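Aminopeptidase-like protein (Chaetomium thermophilum, PDB 5JM6) probably acts as a zinc-dependent metalloaminopeptidase of the M18 family, forming a dodecamer and linked to the Cvt pathway of selective autophagy. Local coordinates at residues V85-P88 against S92-G95; R140-S145 against N220-M225; T168-D173 against G214-G219; S364-S367 against P372-P375; H394-H397 against T403-P406. All coordinates share one frame; numbering follows the deposited sequence.

Contact 1 (V85-P88 against S92-G95); sequences VELP and SWTG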
loop_
_atom_site.group_PDB
_atom_site.type_symbol
_atom_site.label_atom_id
_atom_site.label_comp_id
_atom_site.label_asym_id
_atom_site.label_seq_id
_atom_site.Cartn_x
_atom_site.Cartn_y
_atom_site.Cartn_z
ATOM N N VAL A 85 8.681 66.973 -3.742
ATOM C CA VAL A 85 10.036 67.197 -3.257
ATOM C C VAL A 85 10.545 65.946 -2.547
ATOM O O VAL A 85 9.842 65.371 -1.721
ATOM C CB VAL A 85 10.093 68.404 -2.298
ATOM C CG1 VAL A 85 11.459 68.515 -1.643
ATOM C CG2 VAL A 85 9.735 69.684 -3.035
ATOM N N GLU A 86 11.760 65.519 -2.876
ATOM C CA GLU A 86 12.329 64.321 -2.266
ATOM C C GLU A 86 12.943 64.625 -0.907
ATOM O O GLU A 86 13.684 65.596 -0.759
ATOM C CB GLU A 86 13.389 63.700 -3.178
ATOM C CG GLU A 86 14.125 62.531 -2.541
ATOM C CD GLU A 86 15.010 61.780 -3.516
ATOM O OE1 GLU A 86 15.489 60.684 -3.154
ATOM O OE2 GLU A 86 15.231 62.280 -4.639
ATOM N N LEU A 87 12.637 63.795 0.087
ATOM C CA LEU A 87 13.244 63.953 1.401
ATOM C C LEU A 87 14.272 62.854 1.648
ATOM O O LEU A 87 13.910 61.725 1.983
ATOM C CB LEU A 87 12.164 63.929 2.485
ATOM C CG LEU A 87 11.102 65.026 2.381
ATOM C CD1 LEU A 87 9.931 64.752 3.311
ATOM C CD2 LEU A 87 11.719 66.376 2.686
ATOM N N PRO A 88 15.564 63.192 1.516
ATOM C CA PRO A 88 16.636 62.214 1.726
ATOM C C PRO A 88 16.756 61.844 3.196
ATOM O O PRO A 88 16.749 62.736 4.044
ATOM C CB PRO A 88 17.890 62.947 1.234
ATOM C CG PRO A 88 17.379 64.076 0.390
ATOM C CD PRO A 88 16.085 64.474 1.019
ATOM N N SER A 92 18.258 66.333 7.609
ATOM C CA SER A 92 17.242 66.709 8.587
ATOM C C SER A 92 16.042 67.346 7.890
ATOM O O SER A 92 16.207 68.227 7.046
ATOM C CB SER A 92 17.830 67.668 9.624
ATOM O OG SER A 92 16.853 68.057 10.574
ATOM N N TRP A 93 14.838 66.877 8.213
ATOM C CA TRP A 93 13.626 67.460 7.640
ATOM C C TRP A 93 12.946 68.466 8.555
ATOM O O TRP A 93 11.992 69.124 8.140
ATOM C CB TRP A 93 12.591 66.379 7.310
ATOM C CG TRP A 93 13.094 65.180 6.587
ATOM C CD1 TRP A 93 14.285 65.043 5.937
ATOM C CD2 TRP A 93 12.412 63.929 6.446
ATOM N NE1 TRP A 93 14.385 63.784 5.399
ATOM C CE2 TRP A 93 13.248 63.080 5.698
ATOM C CE3 TRP A 93 11.173 63.445 6.880
ATOM C CZ2 TRP A 93 12.886 61.774 5.373
ATOM C CZ3 TRP A 93 10.816 62.149 6.557
ATOM C CH2 TRP A 93 11.669 61.328 5.812
ATOM N N THR A 94 13.432 68.601 9.786
ATOM C CA THR A 94 12.644 69.265 10.825
ATOM C C THR A 94 12.341 70.727 10.501
ATOM O O THR A 94 11.459 71.328 11.113
ATOM C CB THR A 94 13.333 69.183 12.204
ATOM O OG1 THR A 94 14.718 69.523 12.077
ATOM C CG2 THR A 94 13.210 67.777 12.777
ATOM N N GLY A 95 13.081 71.308 9.563
ATOM C CA GLY A 95 12.698 72.597 9.020
ATOM C C GLY A 95 11.605 72.574 7.958
ATOM O O GLY A 95 10.579 73.239 8.100
#
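W93 reaches back across a short loop to cover L87 and to bond the carbonyl of P88. Its CB points toward 85-88, and the indole lies with CG anti to the carbonyl carbon of W93 (chi1 -47°), which swings the pyrrole edge to P88. CD1 passes P88 O at 3.9 Å. Next along the ring, NE1 of W93 donates to P88 O at 2.9 Å with an N-H...O angle of 174°. The acceptor lies in the indole plane, whereas the donor sits well above the carbonyl plane of P88. The contact lies in the connection between strand 85-86, at the edge of the nine-stranded mixed sheet, and strand 102-107, its parallel neighbour. CE2 of W93 meets L87 CB at 3.5 Å, and this CH-pi contact places CB 3.8 Å from the five-ring centroid, over the face. Farther out, CZ2 comes 3.5 Å from L87 O. The other rim atom, CE3, has L87 CD1 4.0 Å away. A leucine in place of W93 would probably leave P88 O without its indole donor and strip the flat cover from L87. R360 makes a cation-pi contact with the W93 ring, and T105 OG1 hydrogen-bonds L87 O.

Contact 2 (R140-S145 against N220-M225); sequences RLKPTS and NRETEM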
loop_
_atom_site.group_PDB
_atom_site.type_symbol
_atom_site.label_atom_id
_atom_site.label_comp_id
_atom_site.label_asym_id
_atom_site.label_seq_id
_atom_site.Cartn_x
_atom_site.Cartn_y
_atom_site.Cartn_z
ATOM N N ARG A 140 15.915 35.473 -9.857
ATOM C CA ARG A 140 17.117 36.293 -9.775
ATOM C C ARG A 140 18.369 35.531 -10.185
ATOM O O ARG A 140 18.524 34.349 -9.876
ATOM C CB ARG A 140 17.282 36.849 -8.361
ATOM C CG ARG A 140 16.130 37.743 -7.948
ATOM C CD ARG A 140 16.442 38.569 -6.717
ATOM N NE ARG A 140 16.081 39.965 -6.946
ATOM C CZ ARG A 140 14.942 40.525 -6.550
ATOM N NH1 ARG A 140 14.042 39.813 -5.883
ATOM N NH2 ARG A 140 14.707 41.801 -6.817
ATOM N N LEU A 141 19.254 36.225 -10.894
ATOM C CA LEU A 141 20.548 35.672 -11.257
ATOM C C LEU A 141 21.356 35.346 -10.009
ATOM O O LEU A 141 21.399 36.129 -9.059
ATOM C CB LEU A 141 21.326 36.646 -12.146
ATOM C CG LEU A 141 21.173 36.531 -13.665
ATOM C CD1 LEU A 141 19.731 36.742 -14.106
ATOM C CD2 LEU A 141 22.099 37.518 -14.361
ATOM N N LYS A 142 21.989 34.179 -10.018
ATOM C CA LYS A 142 22.858 33.753 -8.930
ATOM C C LYS A 142 24.055 34.694 -8.812
ATOM O O LYS A 142 24.393 35.379 -9.777
ATOM C CB LYS A 142 23.328 32.319 -9.171
ATOM C CG LYS A 142 22.207 31.290 -9.217
ATOM C CD LYS A 142 22.517 30.144 -8.283
ATOM C CE LYS A 142 21.487 29.025 -8.326
ATOM N NZ LYS A 142 21.462 28.294 -9.623
ATOM N N PRO A 143 24.685 34.756 -7.624
ATOM C CA PRO A 143 25.958 35.478 -7.516
ATOM C C PRO A 143 26.966 35.046 -8.584
ATOM O O PRO A 143 27.597 35.902 -9.202
ATOM C CB PRO A 143 26.434 35.112 -6.113
ATOM C CG PRO A 143 25.158 35.024 -5.337
ATOM C CD PRO A 143 24.132 34.435 -6.295
ATOM N N THR A 144 27.102 33.744 -8.805
ATOM C CA THR A 144 27.788 33.255 -9.994
ATOM C C THR A 144 26.731 32.699 -10.935
ATOM O O THR A 144 26.165 31.634 -10.687
ATOM C CB THR A 144 28.831 32.167 -9.663
ATOM O OG1 THR A 144 29.832 32.706 -8.791
ATOM C CG2 THR A 144 29.497 31.656 -10.932
ATOM N N SER A 145 26.453 33.424 -12.013
ATOM C CA SER A 145 25.431 32.993 -12.957
ATOM C C SER A 145 25.983 32.141 -14.096
ATOM O O SER A 145 25.219 31.493 -14.811
ATOM C CB SER A 145 24.679 34.209 -13.507
ATOM O OG SER A 145 25.481 35.373 -13.487
ATOM N N ASN A 220 11.774 19.714 -10.643
ATOM C CA ASN A 220 12.872 20.157 -9.788
ATOM C C ASN A 220 13.577 21.387 -10.358
ATOM O O ASN A 220 14.075 21.368 -11.483
ATOM C CB ASN A 220 13.857 19.002 -9.584
ATOM C CG ASN A 220 15.221 19.466 -9.123
ATOM O OD1 ASN A 220 16.047 19.894 -9.927
ATOM N ND2 ASN A 220 15.474 19.369 -7.823
ATOM N N ARG A 221 13.647 22.442 -9.554
ATOM C CA ARG A 221 14.007 23.767 -10.048
ATOM C C ARG A 221 15.496 23.999 -10.299
ATOM O O ARG A 221 15.856 24.921 -11.031
ATOM C CB ARG A 221 13.503 24.822 -9.069
ATOM C CG ARG A 221 12.081 24.591 -8.631
ATOM C CD ARG A 221 11.510 25.842 -8.028
ATOM N NE ARG A 221 10.076 25.719 -7.808
ATOM C CZ ARG A 221 9.268 26.755 -7.632
ATOM N NH1 ARG A 221 9.757 27.985 -7.677
ATOM N NH2 ARG A 221 7.970 26.565 -7.447
ATOM N N GLU A 222 16.361 23.218 -9.660
ATOM C CA GLU A 222 17.804 23.437 -9.804
ATOM C C GLU A 222 18.476 22.597 -10.903
ATOM O O GLU A 222 19.564 22.930 -11.371
ATOM C CB GLU A 222 18.485 23.180 -8.454
ATOM C CG GLU A 222 20.003 23.340 -8.440
ATOM C CD GLU A 222 20.450 24.789 -8.486
ATOM O OE1 GLU A 222 20.976 25.221 -9.534
ATOM O OE2 GLU A 222 20.286 25.495 -7.469
ATOM N N THR A 223 17.800 21.554 -11.365
ATOM C CA THR A 223 18.361 20.650 -12.368
ATOM C C THR A 223 17.581 20.799 -13.667
ATOM O O THR A 223 18.165 20.932 -14.743
ATOM C CB THR A 223 18.381 19.178 -11.895
ATOM O OG1 THR A 223 19.379 19.024 -10.877
ATOM C CG2 THR A 223 18.714 18.240 -13.051
ATOM N N GLU A 224 16.265 20.663 -13.566
ATOM C CA GLU A 224 15.377 20.707 -14.724
ATOM C C GLU A 224 14.915 22.076 -15.240
ATOM O O GLU A 224 14.447 22.159 -16.376
ATOM C CB GLU A 224 14.154 19.856 -14.415
ATOM C CG GLU A 224 14.524 18.406 -14.231
ATOM C CD GLU A 224 13.407 17.583 -13.645
ATOM O OE1 GLU A 224 13.534 16.342 -13.641
ATOM O OE2 GLU A 224 12.409 18.172 -13.184
ATOM N N MET A 225 14.974 23.136 -14.436
ATOM C CA MET A 225 14.721 24.438 -15.032
ATOM C C MET A 225 15.948 25.317 -14.916
ATOM O O MET A 225 16.029 26.184 -14.049
ATOM C CB MET A 225 13.539 25.106 -14.329
ATOM C CG MET A 225 12.369 24.173 -14.073
ATOM S SD MET A 225 11.067 24.928 -13.083
ATOM C CE MET A 225 10.225 25.916 -14.314
#
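K142 and E222 face each other across a wide backbone gap, their CA atoms 11.5 Å apart, so their long side chains alone bridge the two segments. K142 leaves its backbone toward 220-225, its chain bent at chi2 and again at the end (chi4 67°). E222 starts off to one side, but with CG anti to the backbone N and a bend at chi2 (74°) its carboxylate is brought round to the lysine. K142 NZ meets E222 OE1 in a salt bridge of 3.1 Å, on the syn lone pair of that oxygen. E222 OE2 stays 3.7 Å from K142 NZ, so the pairing is one-sided. K142 NZ also hydrogen-bonds V158 O on strand 153-160, giving the buried ammonium a second acceptor. With an alanine at E222, the K142 charge is likely to lose its carboxylate mate and keep the neutral V158 O as a partner. L405 of the second subunit packs on E222. Within 220-225, N220 OD1 accepts from T223 N at 2.8 Å, an Asx motif. The salt bridge ties this loop to the 140-145 segment, on strand 139-141 of the six-stranded antiparallel sheet, a substructure consistent with the oligomerisation domain of M18 aminopeptidases.

Contact 3 (T168-D173 against G214-G219); sequences TWWDRD and GMTGHG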
loop_
_atom_site.group_PDB
_atom_site.type_symbol
_atom_site.label_atom_id
_atom_site.label_comp_id
_atom_site.label_asym_id
_atom_site.label_seq_id
_atom_site.Cartn_x
_atom_site.Cartn_y
_atom_site.Cartn_z
ATOM N N THR A 168 4.002 27.584 -15.087
ATOM C CA THR A 168 3.704 28.578 -16.120
ATOM C C THR A 168 4.964 29.248 -16.687
ATOM O O THR A 168 4.886 29.960 -17.686
ATOM C CB THR A 168 2.746 29.677 -15.603
ATOM O OG1 THR A 168 3.417 30.505 -14.646
ATOM C CG2 THR A 168 1.513 29.056 -14.965
ATOM N N TRP A 169 6.117 29.004 -16.064
ATOM C CA TRP A 169 7.377 29.620 -16.491
ATOM C C TRP A 169 8.078 28.888 -17.639
ATOM O O TRP A 169 9.016 29.421 -18.233
ATOM C CB TRP A 169 8.338 29.733 -15.303
ATOM C CG TRP A 169 8.097 30.955 -14.481
ATOM C CD1 TRP A 169 7.058 31.173 -13.626
ATOM C CD2 TRP A 169 8.903 32.139 -14.443
ATOM N NE1 TRP A 169 7.165 32.418 -13.056
ATOM C CE2 TRP A 169 8.290 33.032 -13.542
ATOM C CE3 TRP A 169 10.083 32.532 -15.084
ATOM C CZ2 TRP A 169 8.816 34.291 -13.263
ATOM C CZ3 TRP A 169 10.604 33.784 -14.806
ATOM C CH2 TRP A 169 9.971 34.648 -13.904
ATOM N N TRP A 170 7.630 27.673 -17.945
ATOM C CA TRP A 170 8.209 26.894 -19.038
ATOM C C TRP A 170 7.843 27.473 -20.403
ATOM O O TRP A 170 6.724 27.943 -20.599
ATOM C CB TRP A 170 7.739 25.440 -18.982
ATOM C CG TRP A 170 8.162 24.650 -17.780
ATOM C CD1 TRP A 170 7.549 24.625 -16.564
ATOM C CD2 TRP A 170 9.263 23.731 -17.694
ATOM N NE1 TRP A 170 8.207 23.765 -15.719
ATOM C CE2 TRP A 170 9.263 23.205 -16.387
ATOM C CE3 TRP A 170 10.254 23.315 -18.588
ATOM C CZ2 TRP A 170 10.212 22.280 -15.954
ATOM C CZ3 TRP A 170 11.196 22.396 -18.156
ATOM C CH2 TRP A 170 11.168 21.890 -16.850
ATOM N N ASP A 171 8.785 27.407 -21.343
ATOM C CA ASP A 171 8.567 27.858 -22.720
ATOM C C ASP A 171 8.009 29.279 -22.802
ATOM O O ASP A 171 7.088 29.551 -23.573
ATOM C CB ASP A 171 7.628 26.897 -23.463
ATOM C CG ASP A 171 8.188 25.487 -23.567
ATOM O OD1 ASP A 171 7.383 24.535 -23.636
ATOM O OD2 ASP A 171 9.427 25.328 -23.586
ATOM N N ARG A 172 8.566 30.179 -22.001
ATOM C CA ARG A 172 8.228 31.593 -22.095
ATOM C C ARG A 172 9.441 32.350 -22.616
ATOM O O ARG A 172 10.577 31.927 -22.399
ATOM C CB ARG A 172 7.788 32.150 -20.739
ATOM C CG ARG A 172 6.608 31.426 -20.109
ATOM C CD ARG A 172 5.281 31.860 -20.716
ATOM N NE ARG A 172 4.150 31.292 -19.987
ATOM C CZ ARG A 172 2.875 31.498 -20.300
ATOM N NH1 ARG A 172 2.557 32.263 -21.336
ATOM N NH2 ARG A 172 1.916 30.942 -19.575
ATOM N N ASP A 173 9.209 33.472 -23.291
ATOM C CA ASP A 173 10.320 34.243 -23.825
ATOM C C ASP A 173 10.784 35.187 -22.732
ATOM O O ASP A 173 10.101 36.155 -22.404
ATOM C CB ASP A 173 9.903 35.038 -25.069
ATOM C CG ASP A 173 9.523 34.152 -26.243
ATOM O OD1 ASP A 173 9.382 32.925 -26.058
ATOM O OD2 ASP A 173 9.357 34.694 -27.357
ATOM N N GLY A 214 6.891 13.641 -18.064
ATOM C CA GLY A 214 6.055 14.756 -18.461
ATOM C C GLY A 214 6.877 15.708 -19.309
ATOM O O GLY A 214 8.034 15.430 -19.628
ATOM N N MET A 215 6.279 16.827 -19.694
ATOM C CA MET A 215 7.013 17.866 -20.402
ATOM C C MET A 215 7.797 18.713 -19.407
ATOM O O MET A 215 8.824 19.308 -19.735
ATOM C CB MET A 215 6.058 18.735 -21.218
ATOM C CG MET A 215 5.224 17.946 -22.213
ATOM S SD MET A 215 4.195 18.996 -23.253
ATOM C CE MET A 215 5.437 19.767 -24.288
ATOM N N THR A 216 7.273 18.752 -18.188
ATOM C CA THR A 216 7.807 19.540 -17.086
ATOM C C THR A 216 8.756 18.704 -16.214
ATOM O O THR A 216 9.503 19.228 -15.382
ATOM C CB THR A 216 6.612 20.131 -16.280
ATOM O OG1 THR A 216 6.153 21.321 -16.935
ATOM C CG2 THR A 216 6.948 20.451 -14.828
ATOM N N GLY A 217 8.772 17.399 -16.460
ATOM C CA GLY A 217 9.597 16.498 -15.681
ATOM C C GLY A 217 9.071 16.379 -14.268
ATOM O O GLY A 217 7.871 16.505 -14.027
ATOM N N HIS A 218 9.979 16.142 -13.330
ATOM C CA HIS A 218 9.629 16.050 -11.921
ATOM C C HIS A 218 9.449 17.443 -11.320
ATOM O O HIS A 218 8.968 17.589 -10.197
ATOM C CB HIS A 218 10.702 15.258 -11.178
ATOM C CG HIS A 218 11.162 14.045 -11.925
ATOM N ND1 HIS A 218 12.186 14.082 -12.847
ATOM C CD2 HIS A 218 10.714 12.767 -11.914
ATOM C CE1 HIS A 218 12.361 12.876 -13.358
ATOM N NE2 HIS A 218 11.480 12.060 -12.809
ATOM N N GLY A 219 9.834 18.464 -12.083
ATOM C CA GLY A 219 9.602 19.847 -11.705
ATOM C C GLY A 219 10.710 20.476 -10.881
ATOM O O GLY A 219 10.606 21.633 -10.475
#
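The indole of W170 is the flat group of this contact, and T216 lies across one of its faces. T216 OG1 stands 3.4 Å from W170 NE1, above the ring plane and toward its rim, where the angle is too poor for a hydrogen bond. M215 O lies over the same face, more distantly. The opposite face takes the methyl of M225, whose CE is 3.3 Å from W170 NE1, so the pyrrole side of the ring is sandwiched. T216 meets the six-membered ring through its backbone: T216 CA is 4.1 Å from that centroid and 20° off the normal, a CH-pi contact. Beside it, T216 O comes 3.2 Å from W170 CZ2. T216 has OG1 beside its backbone N (chi1 -83°) and CG2 anti to that N, which turns both branches of the side chain to the indole, with CG2 3.7 Å from W170 NE1. A type II' beta turn from T216 to G219 then carries the chain away from the ring.

A second flat group steadies the W170 loop from within. R172 NE donates to T168 O at 2.8 Å, in the guanidinium plane. R172 NH2 hydrogen-bonds D171 O of the third subunit, and D171 O hydrogen-bonds R172 NH1 of the third subunit. T206, in the 197-227 connection, also touches W170. The contact therefore joins two loops of the six-stranded antiparallel sheet, one running from strand 153-160 to strand 174-183 and the other from strand 190-196 to strand 228-231.

Contact 4 (S364-S367 against P372-P375); sequences SFCS and PFGP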
loop_
_atom_site.group_PDB
_atom_site.type_symbol
_atom_site.label_atom_id
_atom_site.label_comp_id
_atom_site.label_asym_id
_atom_site.label_seq_id
_atom_site.Cartn_x
_atom_site.Cartn_y
_atom_site.Cartn_z
ATOM N N SER A 364 8.620 67.076 12.563
ATOM C CA SER A 364 8.946 68.250 11.766
ATOM C C SER A 364 7.906 69.348 11.973
ATOM O O SER A 364 8.254 70.491 12.261
ATOM C CB SER A 364 9.049 67.886 10.284
ATOM O OG SER A 364 9.378 69.022 9.504
ATOM N N PHE A 365 6.630 68.998 11.840
ATOM C CA PHE A 365 5.565 69.980 12.026
ATOM C C PHE A 365 5.431 70.403 13.484
ATOM O O PHE A 365 4.910 71.478 13.773
ATOM C CB PHE A 365 4.231 69.438 11.513
ATOM C CG PHE A 365 4.107 69.477 10.022
ATOM C CD1 PHE A 365 3.680 70.628 9.380
ATOM C CD2 PHE A 365 4.428 68.369 9.259
ATOM C CE1 PHE A 365 3.570 70.670 8.005
ATOM C CE2 PHE A 365 4.319 68.403 7.885
ATOM C CZ PHE A 365 3.892 69.557 7.256
ATOM N N CYS A 366 5.904 69.560 14.397
ATOM C CA CYS A 366 5.932 69.921 15.810
ATOM C C CYS A 366 6.950 71.029 16.067
ATOM O O CYS A 366 6.721 71.904 16.902
ATOM C CB CYS A 366 6.248 68.704 16.680
ATOM S SG CYS A 366 4.892 67.524 16.846
ATOM N N SER A 367 8.075 70.991 15.358
ATOM C CA SER A 367 9.065 72.060 15.467
ATOM C C SER A 367 8.504 73.381 14.970
ATOM O O SER A 367 8.593 74.398 15.658
ATOM C CB SER A 367 10.342 71.720 14.693
ATOM O OG SER A 367 11.277 71.045 15.514
ATOM N N PRO A 372 5.539 70.172 21.604
ATOM C CA PRO A 372 6.451 69.067 21.907
ATOM C C PRO A 372 6.111 67.836 21.079
ATOM O O PRO A 372 4.935 67.540 20.867
ATOM C CB PRO A 372 6.219 68.818 23.401
ATOM C CG PRO A 372 4.847 69.342 23.662
ATOM C CD PRO A 372 4.695 70.528 22.757
ATOM N N PHE A 373 7.135 67.147 20.591
ATOM C CA PHE A 373 6.921 65.877 19.920
ATOM C C PHE A 373 7.088 64.742 20.917
ATOM O O PHE A 373 8.008 64.752 21.733
ATOM C CB PHE A 373 7.885 65.686 18.750
ATOM C CG PHE A 373 7.816 64.317 18.141
ATOM C CD1 PHE A 373 6.879 64.026 17.166
ATOM C CD2 PHE A 373 8.667 63.310 18.566
ATOM C CE1 PHE A 373 6.806 62.765 16.608
ATOM C CE2 PHE A 373 8.588 62.045 18.024
ATOM C CZ PHE A 373 7.662 61.774 17.039
ATOM N N GLY A 374 6.201 63.756 20.837
ATOM C CA GLY A 374 6.286 62.600 21.704
ATOM C C GLY A 374 5.165 61.609 21.472
ATOM O O GLY A 374 4.367 61.768 20.549
ATOM N N PRO A 375 5.113 60.557 22.296
ATOM C CA PRO A 375 3.996 59.620 22.199
ATOM C C PRO A 375 2.728 60.296 22.691
ATOM O O PRO A 375 2.725 60.885 23.767
ATOM C CB PRO A 375 4.421 58.476 23.116
ATOM C CG PRO A 375 5.244 59.149 24.168
ATOM C CD PRO A 375 5.929 60.322 23.498
#
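C366 and F373 form a Cys sulfur-aromatic contact where the chain folds back on helix 353-368 just after leaving it. The CA atoms of the two residues are 5.9 Å apart, and both side chains set out toward the opposite segment. C366 SG lies 5.4 Å from the centroid of the F373 ring and 88° off its normal, so the sulfur is at the ring edge and not over a face. Its nearest ring atom is F373 CD1 at 4.0 Å, and F373 CB is equally near SG. On the cysteine, SG is anti to the carbonyl carbon (chi1 -74°), which aims it out from the helix at the loop. P372 O also passes 4.0 Å from C366 SG, without a hydrogen bond. The contact is thus apolar and edge-on, resting on a buried thiol and a more exposed ring. F373 has CG anti to its backbone N (chi1 173°), and its ring rests on E359, L362 and E363 of the same helix. P375 of the second subunit also packs on F373, placing this return between the end of helix 353-368 and helix 380-383 beside a subunit boundary.

Contact 5 (H394-H397 against T403-P406); sequences HAAH and TNLP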
loop_
_atom_site.group_PDB
_atom_site.type_symbol
_atom_site.label_atom_id
_atom_site.label_comp_id
_atom_site.label_asym_id
_atom_site.label_seq_id
_atom_site.Cartn_x
_atom_site.Cartn_y
_atom_site.Cartn_z
ATOM N N HIS A 394 -8.614 37.186 -5.316
ATOM C CA HIS A 394 -8.981 36.188 -6.312
ATOM C C HIS A 394 -10.365 36.452 -6.893
ATOM O O HIS A 394 -11.365 36.451 -6.176
ATOM C CB HIS A 394 -8.926 34.784 -5.701
ATOM C CG HIS A 394 -7.617 34.464 -5.048
ATOM N ND1 HIS A 394 -6.437 34.366 -5.754
ATOM C CD2 HIS A 394 -7.302 34.223 -3.753
ATOM C CE1 HIS A 394 -5.451 34.078 -4.923
ATOM N NE2 HIS A 394 -5.950 33.986 -3.704
ATOM N N ALA A 395 -10.412 36.683 -8.201
ATOM C CA ALA A 395 -11.677 36.792 -8.911
ATOM C C ALA A 395 -12.330 35.420 -8.980
ATOM O O ALA A 395 -11.660 34.402 -8.800
ATOM C CB ALA A 395 -11.467 37.358 -10.307
ATOM N N ALA A 396 -13.637 35.393 -9.219
ATOM C CA ALA A 396 -14.341 34.131 -9.400
ATOM C C ALA A 396 -13.692 33.346 -10.531
ATOM O O ALA A 396 -13.523 33.867 -11.630
ATOM C CB ALA A 396 -15.814 34.376 -9.693
ATOM N N HIS A 397 -13.303 32.105 -10.265
ATOM C CA HIS A 397 -12.727 31.281 -11.320
ATOM C C HIS A 397 -13.809 30.398 -11.917
ATOM O O HIS A 397 -14.388 29.567 -11.219
ATOM C CB HIS A 397 -11.573 30.423 -10.803
ATOM C CG HIS A 397 -10.676 29.920 -11.891
ATOM N ND1 HIS A 397 -11.111 29.065 -12.880
ATOM C CD2 HIS A 397 -9.372 30.171 -12.159
ATOM C CE1 HIS A 397 -10.114 28.805 -13.706
ATOM N NE2 HIS A 397 -9.047 29.461 -13.289
ATOM N N THR A 403 -13.764 26.324 -5.577
ATOM C CA THR A 403 -12.993 27.310 -4.826
ATOM C C THR A 403 -13.695 28.664 -4.727
ATOM O O THR A 403 -13.199 29.574 -4.062
ATOM C CB THR A 403 -11.599 27.523 -5.453
ATOM O OG1 THR A 403 -11.703 28.406 -6.576
ATOM C CG2 THR A 403 -11.006 26.196 -5.903
ATOM N N ASN A 404 -14.848 28.794 -5.378
ATOM C CA ASN A 404 -15.607 30.039 -5.332
ATOM C C ASN A 404 -16.644 30.003 -4.223
ATOM O O ASN A 404 -17.630 29.272 -4.307
ATOM C CB ASN A 404 -16.304 30.312 -6.669
ATOM C CG ASN A 404 -15.333 30.445 -7.822
ATOM O OD1 ASN A 404 -14.166 30.785 -7.633
ATOM N ND2 ASN A 404 -15.815 30.182 -9.031
ATOM N N LEU A 405 -16.428 30.806 -3.191
ATOM C CA LEU A 405 -17.371 30.884 -2.088
ATOM C C LEU A 405 -18.477 31.867 -2.453
ATOM O O LEU A 405 -18.216 33.059 -2.607
ATOM C CB LEU A 405 -16.656 31.305 -0.806
ATOM C CG LEU A 405 -17.515 31.445 0.447
ATOM C CD1 LEU A 405 -18.185 30.123 0.774
ATOM C CD2 LEU A 405 -16.656 31.915 1.605
ATOM N N PRO A 406 -19.716 31.369 -2.609
ATOM C CA PRO A 406 -20.808 32.200 -3.136
ATOM C C PRO A 406 -21.097 33.444 -2.299
ATOM O O PRO A 406 -21.091 33.397 -1.067
ATOM C CB PRO A 406 -22.012 31.249 -3.137
ATOM C CG PRO A 406 -21.642 30.136 -2.221
ATOM C CD PRO A 406 -20.158 29.993 -2.323
#
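N404 turns its amide end to the backbone of H397, presenting its oxygen to the N-H and its nitrogen to the carbonyl of that one residue. N404 CB points toward 394-397, and CG is anti to the carbonyl carbon of N404 (chi1 -61°), which brings the whole amide alongside the chain. H397 N donates to N404 OD1 at 3.1 Å, nearly straight at 163°, although the donor is tilted from the carbonyl plane of the asparagine. In return N404 ND2 donates to H397 O at 2.7 Å, at 152°, approaching from above the H397 carbonyl plane. The two bonds together fix the rotation of the amide, since turning it over would set ND2 against H397 N.

Other approaches are looser: N404 OD1 is 3.8 Å from A396 CA, and A396 CB is 4.2 Å from N404 ND2. The imidazole of H397 leads away from N404: its ND1 accepts from N399 N, its ring meets F400 edge-to-face, and NE2 hydrogen-bonds P205 O of the third subunit. H394 likewise stacks on the third subunit, edge-to-face with H210 there. An asparagine amide pairing with both N and O of one residue imitates the peptide of an adjacent strand, and here that pairing draws together H397 and N404 within the connection after strand 386-394, which carries the zinc ligand D391.

Overall arrangement
Contacts 2 and 3 are neighbours, their centres 14 Å apart, with contact 3 nested in the loop that contact 2 closes; E224 OE1 and H218 ND1, 2.7 Å apart, probably hydrogen-bond. Contacts 1 and 4 form the other pair, with centres 15 Å apart, joined by a probable hydrogen bond of 3.0 Å between W93 O and S364 OG. The two pairs are far apart, contacts 3 and 4 having centres about 56 Å apart. Contact 5 stands alone, its nearest atoms about 11 Å from contact 3; both touch the third subunit. None includes a zinc ligand and all lie away from the zinc-binding residues; the M215 side chain is about 11 Å from a bound zinc ion.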